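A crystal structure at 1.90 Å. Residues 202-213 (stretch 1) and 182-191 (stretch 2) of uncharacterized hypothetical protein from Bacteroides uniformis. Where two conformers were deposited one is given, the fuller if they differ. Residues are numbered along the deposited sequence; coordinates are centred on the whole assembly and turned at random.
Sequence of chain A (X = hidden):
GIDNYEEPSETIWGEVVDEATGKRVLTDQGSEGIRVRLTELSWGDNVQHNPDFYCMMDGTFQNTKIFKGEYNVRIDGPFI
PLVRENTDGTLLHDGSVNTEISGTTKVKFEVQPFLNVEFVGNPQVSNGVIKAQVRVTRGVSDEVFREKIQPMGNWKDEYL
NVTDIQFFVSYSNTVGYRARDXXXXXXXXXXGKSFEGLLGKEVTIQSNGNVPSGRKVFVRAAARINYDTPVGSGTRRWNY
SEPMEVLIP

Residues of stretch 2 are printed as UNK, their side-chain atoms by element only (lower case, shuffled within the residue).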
# COMPACT_ATOMS: atom_id res chain seq x y z
N GLU A 202 13.96 -8.69 -13.44
CA GLU A 202 14.72 -8.40 -12.22
C GLU A 202 15.47 -7.07 -12.36
O GLU A 202 16.26 -6.92 -13.27
CB GLU A 202 15.69 -9.52 -11.92
CG GLU A 202 14.99 -10.85 -11.67
CD GLU A 202 15.96 -11.98 -11.36
OE1 GLU A 202 17.03 -11.71 -10.78
OE2 GLU A 202 15.65 -13.14 -11.68
N VAL A 203 15.15 -6.11 -11.50
CA VAL A 203 15.82 -4.81 -11.45
C VAL A 203 16.82 -4.83 -10.28
O VAL A 203 16.47 -5.18 -9.15
CB VAL A 203 14.80 -3.65 -11.26
CG1 VAL A 203 15.51 -2.31 -11.11
CG2 VAL A 203 13.77 -3.62 -12.40
N THR A 204 18.07 -4.48 -10.57
CA THR A 204 19.11 -4.40 -9.54
C THR A 204 19.03 -3.04 -8.88
O THR A 204 18.99 -2.01 -9.56
CB THR A 204 20.50 -4.52 -10.14
OG1 THR A 204 20.58 -5.72 -10.91
CG2 THR A 204 21.56 -4.54 -9.01
N ILE A 205 19.02 -3.05 -7.55
CA ILE A 205 19.08 -1.82 -6.77
C ILE A 205 20.09 -1.97 -5.61
O ILE A 205 20.32 -3.09 -5.13
CB ILE A 205 17.68 -1.42 -6.29
CG1 ILE A 205 17.71 -0.03 -5.65
CG2 ILE A 205 17.09 -2.49 -5.37
CD1 ILE A 205 16.36 0.65 -5.64
N GLN A 206 20.69 -0.85 -5.21
CA GLN A 206 21.79 -0.78 -4.26
C GLN A 206 21.52 0.26 -3.19
O GLN A 206 21.05 1.36 -3.49
CB GLN A 206 23.08 -0.37 -4.97
CG GLN A 206 24.04 -1.50 -5.19
CD GLN A 206 25.40 -1.00 -5.63
OE1 GLN A 206 25.69 -0.98 -6.80
NE2 GLN A 206 26.22 -0.57 -4.68
N SER A 207 21.87 -0.09 -1.95
CA SER A 207 21.80 0.86 -0.83
C SER A 207 22.78 2.02 -1.07
O SER A 207 23.67 1.94 -1.90
CB SER A 207 22.12 0.16 0.51
OG SER A 207 23.50 -0.15 0.65
N ASN A 208 22.53 3.13 -0.37
CA ASN A 208 23.45 4.24 -0.30
C ASN A 208 24.29 4.06 0.96
O ASN A 208 24.09 3.07 1.72
CB ASN A 208 22.70 5.58 -0.23
CG ASN A 208 22.14 6.00 -1.56
OD1 ASN A 208 22.88 6.13 -2.54
ND2 ASN A 208 20.84 6.23 -1.62
N GLY A 209 25.23 5.00 1.16
CA GLY A 209 25.99 5.02 2.39
C GLY A 209 26.71 3.59 2.51
O GLY A 209 26.91 2.81 1.50
N ASN A 210 27.09 3.37 3.81
CA ASN A 210 27.77 2.14 4.22
C ASN A 210 27.30 1.77 5.60
O ASN A 210 27.52 2.52 6.56
CB ASN A 210 29.28 2.35 4.22
CG ASN A 210 29.79 2.70 2.83
OD1 ASN A 210 30.01 3.97 2.61
ND2 ASN A 210 29.67 1.59 1.90
N VAL A 211 26.60 0.64 5.71
CA VAL A 211 26.12 0.18 7.02
C VAL A 211 27.29 -0.49 7.72
O VAL A 211 27.98 -1.32 7.11
CB VAL A 211 24.95 -0.81 6.90
CG1 VAL A 211 24.42 -1.18 8.30
CG2 VAL A 211 23.84 -0.21 6.03
N PRO A 212 27.55 -0.14 9.00
CA PRO A 212 28.71 -0.71 9.69
C PRO A 212 28.63 -2.24 9.81
O PRO A 212 27.54 -2.78 10.06
CB PRO A 212 28.67 -0.06 11.08
CG PRO A 212 27.78 1.12 10.94
CD PRO A 212 26.77 0.74 9.90
N SER A 213 29.77 -2.91 9.63
CA SER A 213 29.83 -4.37 9.73
C SER A 213 29.52 -4.81 11.17
O SER A 213 29.76 -4.04 12.14
CB SER A 213 31.20 -4.85 9.29
OG SER A 213 32.17 -4.18 10.05
N UNK A 182 17.50 7.17 5.95
CA UNK A 182 17.94 7.96 4.80
C UNK A 182 19.44 7.91 4.50
O UNK A 182 19.88 8.40 3.46
c UNK A 182 17.49 9.40 4.96
o UNK A 182 16.14 11.73 4.15
c UNK A 182 15.97 9.53 5.01
c UNK A 182 15.45 10.70 4.21
o UNK A 182 14.34 10.59 3.63
N UNK A 183 20.24 7.33 5.39
CA UNK A 183 21.67 7.13 5.09
C UNK A 183 21.86 6.05 4.01
O UNK A 183 22.80 6.10 3.20
n UNK A 183 21.59 5.04 11.31
c UNK A 183 22.43 6.69 6.35
c UNK A 183 22.43 5.90 10.75
n UNK A 183 22.28 6.22 9.46
c UNK A 183 23.14 7.16 8.73
n UNK A 183 23.40 6.43 11.50
c UNK A 183 22.44 7.71 7.49
N UNK A 184 20.97 5.05 4.04
CA UNK A 184 21.16 3.82 3.28
C UNK A 184 20.03 3.49 2.35
O UNK A 184 20.22 2.74 1.39
c UNK A 184 22.92 2.79 9.48
c UNK A 184 21.35 2.46 7.62
c UNK A 184 23.78 3.30 5.01
c UNK A 184 21.64 2.45 9.00
c UNK A 184 22.47 2.92 5.26
c UNK A 184 21.37 2.66 4.25
c UNK A 184 23.69 3.15 7.26
n UNK A 184 24.48 3.43 6.19
c UNK A 184 23.97 3.14 8.62
c UNK A 184 22.37 2.80 6.73
N UNK A 185 18.85 4.01 2.62
CA UNK A 185 17.71 3.84 1.71
C UNK A 185 18.07 4.43 0.33
O UNK A 185 18.86 5.38 0.23
o UNK A 185 16.05 3.79 3.47
c UNK A 185 16.45 4.47 2.28
N UNK A 186 17.54 3.82 -0.72
CA UNK A 186 17.84 4.24 -2.07
C UNK A 186 16.60 4.16 -2.93
O UNK A 186 15.54 3.71 -2.48
o UNK A 186 18.56 2.06 -2.99
c UNK A 186 18.97 3.39 -2.68
N UNK A 187 16.74 4.62 -4.16
CA UNK A 187 15.64 4.53 -5.09
C UNK A 187 16.08 4.65 -6.54
O UNK A 187 17.23 5.01 -6.83
o UNK A 187 15.01 6.88 -4.90
c UNK A 187 14.57 5.56 -4.71
N UNK A 188 15.20 4.25 -7.46
CA UNK A 188 15.38 4.51 -8.88
C UNK A 188 14.10 5.15 -9.34
O UNK A 188 13.02 4.62 -9.06
c UNK A 188 15.61 3.23 -9.72
c UNK A 188 16.75 0.94 -9.65
c UNK A 188 16.76 2.38 -9.16
c UNK A 188 15.95 3.62 -11.16
N UNK A 189 14.21 6.29 -10.02
CA UNK A 189 13.07 6.99 -10.62
C UNK A 189 13.01 6.69 -12.10
O UNK A 189 14.04 6.58 -12.73
n UNK A 189 14.27 9.71 -8.65
c UNK A 189 13.21 8.50 -10.45
c UNK A 189 13.26 8.92 -9.01
o UNK A 189 12.43 8.54 -8.25
N UNK A 190 11.80 6.59 -12.66
CA UNK A 190 11.59 6.29 -14.08
C UNK A 190 10.74 7.39 -14.70
O UNK A 190 9.70 7.75 -14.16
c UNK A 190 12.78 3.27 -14.45
c UNK A 190 11.74 3.81 -13.69
c UNK A 190 11.55 3.33 -12.41
c UNK A 190 13.35 1.77 -12.67
c UNK A 190 13.59 2.25 -13.94
c UNK A 190 12.35 2.31 -11.91
c UNK A 190 10.90 4.93 -14.23
o UNK A 190 14.10 0.76 -12.13
N UNK A 191 11.18 7.92 -15.82
CA UNK A 191 10.48 9.04 -16.45
C UNK A 191 9.37 8.49 -17.36
O UNK A 191 9.55 7.48 -18.05
c UNK A 191 10.87 11.28 -17.57
o UNK A 191 10.79 12.60 -19.55
c UNK A 191 11.50 11.92 -18.79
c UNK A 191 11.45 9.91 -17.24
o UNK A 191 12.72 11.73 -18.99
O HOH W 1 19.29 6.54 -4.30

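Position 182 carries three carbons in a row, the last bearing two oxygens, and its side chain makes no contact with stretch 1; the terminal carboxylate makes it E182. Position 183 has three carbons, a nitrogen, and then a carbon with two further nitrogens, a guanidinium that identifies R183. Its side chain makes no close contact with stretch 1, but its backbone does, R183 O lying 3.5 Å from G209 CA in a CA-H...O contact.

At position 184 one carbon leads into fused five- and six-membered rings holding eight carbons and one nitrogen. V211 CG2 sits over one face, G209 CA lies at the edge, and P212 CD also packs against the ring system. This indole is W184. V211 CG2 is 3.4 Å from the centroid of the five-membered ring and 8° off its normal, a CH-pi contact. N208 N donates to W184 O at 2.9 Å.

Position 185 has one carbon and one oxygen, and its CA-to-CB bond points away from stretch 1: S185. Even so, N208 ND2 donates to S185 O at 2.8 Å. Position 186 again has one carbon and one oxygen, now directed toward stretch 1 and close to the carbonyl of Q206. This is S186, whose OG donates to Q206 O at 2.6 Å. The same pair of atoms recurs at position 187, pointing away, which gives S187; a water accepts from S187 N (3.2 Å) and from N208 ND2 (3.1 Å), bridging the two.

Position 188 has four carbons, forked at the first, with one arm two carbons long, and it packs against V203 and I205. This is I188, with CD1 3.8 Å from V203 CG1 and CG1 3.9 Å from I205 CD1. Position 189 bears two carbons, the second with one oxygen and one nitrogen, out of reach of stretch 1: N189. A six-carbon ring with one oxygen, on a single carbon, marks position 190 as Y190; its OH comes within 3.5 Å of V203 CG1. Position 191, three carbons ending in two oxygens, is E191 and makes no contact.

Along the strands, which run at 138° to one another, aliphatic side chains meet around I188. One backbone bond (N208 N to W184 O) and two side-chain bonds to carbonyls (from N208 ND2 and S186 OG) tie the stretches together, while W184 packs against the loop. G209 fits there because a CB would clash with R183 O and W184 CD1.

Stretch 2, residues 182-191: ERWSSSINYE
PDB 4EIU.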